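Side-chain contact in AvrRxo1-ORF2 (PDB 4Z8T), which binds the type III effector AvrRxo1-ORF1 and probably acts as its molecular chaperone: residues 71-76 and 85-90. Residues are numbered along the deposited sequence; the frame is centred on the assembly and turned at random.
Sequences ERMYYV and KEFAHI
Phe87 reaches from helix 84-94 to the side of helix 63-77 and packs against Tyr74 and Met73. The Tyr74 ring turns an edge to one face of Phe87. This is a T-shaped (edge-to-face) pair, with the two ring centroids 5.2 Å apart and the planes at 66°. The near corner of the tyrosine does the touching: Tyr74 CD1 lies 3.6 Å from Phe87 CG, toward the rim of the ring. Tyr74 CB adds a CH-pi contact over the face, 4.0 Å from the Phe87 centroid. The ring tip packs on the helix backbone, with Phe87 CZ 3.7 Å from Tyr74 N. With chi1 at -173°, the phenylalanine ring points away from its own backbone N and across to the other helix. Met73 comes to the rim instead. Its CG lies at the ring edge, in plane, and Met73 SE, a selenomethionine selenium, sits 3.8 Å from Phe87 CZ. The selenium approaches obliquely, in a Met-aromatic contact. The phenol of Tyr74 is fixed at its far end by a hydrogen bond from OH to Glu41 O. The contact is buried and joins two consecutive helices. Phe87 also packs on Leu48 of helix 45-51, while Met73 touches Arg162 of the AvrRxo1-ORF1 chain.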
loop_
_atom_site.group_PDB
_atom_site.type_symbol
_atom_site.label_atom_id
_atom_site.label_comp_id
_atom_site.label_asym_id
_atom_site.label_seq_id
_atom_site.Cartn_x
_atom_site.Cartn_y
_atom_site.Cartn_z
ATOM N N GLU B 71 1.312 18.810 14.651
ATOM C CA GLU B 71 1.620 17.661 15.497
ATOM C C GLU B 71 1.643 16.412 14.627
ATOM O O GLU B 71 2.585 15.617 14.681
ATOM C CB GLU B 71 0.601 17.506 16.633
ATOM C CG GLU B 71 0.361 16.049 17.037
ATOM C CD GLU B 71 0.170 15.861 18.525
ATOM O OE1 GLU B 71 0.449 16.813 19.291
ATOM O OE2 GLU B 71 -0.247 14.750 18.930
ATOM N N ARG B 72 0.610 16.256 13.808
ATOM C CA ARG B 72 0.516 15.093 12.932
ATOM C C ARG B 72 1.658 15.060 11.918
ATOM O O ARG B 72 2.263 14.016 11.695
ATOM C CB ARG B 72 -0.841 15.062 12.230
ATOM C CG ARG B 72 -0.956 13.994 11.175
ATOM C CD ARG B 72 -2.361 13.924 10.608
ATOM N NE ARG B 72 -3.299 13.443 11.612
ATOM C CZ ARG B 72 -3.428 12.161 11.946
ATOM N NH1 ARG B 72 -4.305 11.813 12.873
ATOM N NH2 ARG B 72 -2.680 11.227 11.352
HETATM N N MSE B 73 1.967 16.199 11.311
HETATM C CA MSE B 73 3.090 16.247 10.378
HETATM C C MSE B 73 4.392 15.833 11.062
HETATM O O MSE B 73 5.159 15.029 10.546
HETATM C CB MSE B 73 3.228 17.644 9.760
HETATM C CG MSE B 73 4.382 17.755 8.803
HETATM SE SE MSE B 73 4.535 19.594 8.166
HETATM C CE MSE B 73 2.784 19.735 7.399
ATOM N N TYR B 74 4.617 16.367 12.256
ATOM C CA TYR B 74 5.829 16.093 13.007
ATOM C C TYR B 74 6.009 14.594 13.252
ATOM O O TYR B 74 7.078 14.034 13.002
ATOM C CB TYR B 74 5.740 16.847 14.336
ATOM C CG TYR B 74 6.898 16.659 15.296
ATOM C CD1 TYR B 74 8.172 17.099 14.977
ATOM C CD2 TYR B 74 6.699 16.068 16.536
ATOM C CE1 TYR B 74 9.224 16.947 15.866
ATOM C CE2 TYR B 74 7.740 15.915 17.428
ATOM C CZ TYR B 74 8.996 16.352 17.088
ATOM O OH TYR B 74 10.037 16.198 17.971
ATOM N N TYR B 75 4.948 13.949 13.716
ATOM C CA TYR B 75 5.035 12.547 14.110
ATOM C C TYR B 75 4.885 11.573 12.951
ATOM O O TYR B 75 5.595 10.577 12.899
ATOM C CB TYR B 75 3.997 12.215 15.173
ATOM C CG TYR B 75 4.381 12.719 16.547
ATOM C CD1 TYR B 75 5.558 12.297 17.150
ATOM C CD2 TYR B 75 3.568 13.607 17.232
ATOM C CE1 TYR B 75 5.917 12.753 18.412
ATOM C CE2 TYR B 75 3.917 14.071 18.500
ATOM C CZ TYR B 75 5.095 13.635 19.074
ATOM O OH TYR B 75 5.465 14.082 20.323
ATOM N N VAL B 76 3.952 11.853 12.045
ATOM C CA VAL B 76 3.619 10.890 10.992
ATOM C C VAL B 76 4.480 11.062 9.752
ATOM O O VAL B 76 4.964 10.084 9.182
ATOM C CB VAL B 76 2.141 10.970 10.613
ATOM C CG1 VAL B 76 1.817 9.976 9.512
ATOM C CG2 VAL B 76 1.285 10.683 11.823
ATOM N N LYS B 85 13.397 21.836 16.737
ATOM C CA LYS B 85 14.302 22.789 16.104
ATOM C C LYS B 85 14.593 22.329 14.684
ATOM O O LYS B 85 14.743 23.136 13.764
ATOM C CB LYS B 85 15.599 22.887 16.911
ATOM C CG LYS B 85 16.516 24.033 16.514
ATOM C CD LYS B 85 17.655 23.564 15.623
ATOM C CE LYS B 85 18.807 24.561 15.652
ATOM N NZ LYS B 85 19.312 24.758 17.042
ATOM N N GLU B 86 14.665 21.015 14.524
ATOM C CA GLU B 86 14.867 20.382 13.231
ATOM C C GLU B 86 13.617 20.593 12.387
ATOM O O GLU B 86 13.686 21.024 11.234
ATOM C CB GLU B 86 15.076 18.889 13.470
ATOM C CG GLU B 86 15.788 18.111 12.384
ATOM C CD GLU B 86 16.261 16.758 12.899
ATOM O OE1 GLU B 86 15.966 16.431 14.073
ATOM O OE2 GLU B 86 16.933 16.027 12.146
ATOM N N PHE B 87 12.475 20.281 12.992
ATOM C CA PHE B 87 11.177 20.382 12.341
ATOM C C PHE B 87 10.916 21.811 11.893
ATOM O O PHE B 87 10.298 22.039 10.855
ATOM C CB PHE B 87 10.080 19.912 13.297
ATOM C CG PHE B 87 8.718 19.817 12.668
ATOM C CD1 PHE B 87 8.502 19.004 11.567
ATOM C CD2 PHE B 87 7.652 20.523 13.190
ATOM C CE1 PHE B 87 7.250 18.914 11.000
ATOM C CE2 PHE B 87 6.397 20.436 12.629
ATOM C CZ PHE B 87 6.195 19.626 11.529
ATOM N N ALA B 88 11.393 22.772 12.680
ATOM C CA ALA B 88 11.285 24.185 12.327
ATOM C C ALA B 88 11.831 24.492 10.934
ATOM O O ALA B 88 11.211 25.230 10.167
ATOM C CB ALA B 88 11.996 25.032 13.362
ATOM N N HIS B 89 13.001 23.943 10.620
ATOM C CA HIS B 89 13.605 24.137 9.306
ATOM C C HIS B 89 12.703 23.602 8.199
ATOM O O HIS B 89 12.588 24.212 7.133
ATOM C CB HIS B 89 14.969 23.452 9.239
ATOM C CG HIS B 89 16.001 24.067 10.130
ATOM N ND1 HIS B 89 15.771 25.221 10.851
ATOM C CD2 HIS B 89 17.269 23.689 10.418
ATOM C CE1 HIS B 89 16.856 25.526 11.545
ATOM N NE2 HIS B 89 17.778 24.613 11.298
ATOM N N ILE B 90 12.084 22.451 8.455
ATOM C CA ILE B 90 11.137 21.854 7.520
ATOM C C ILE B 90 9.969 22.800 7.271
ATOM O O ILE B 90 9.637 23.103 6.123
ATOM C CB ILE B 90 10.579 20.530 8.072
ATOM C CG1 ILE B 90 11.703 19.515 8.290
ATOM C CG2 ILE B 90 9.479 19.980 7.160
ATOM C CD1 ILE B 90 12.337 19.016 7.018
#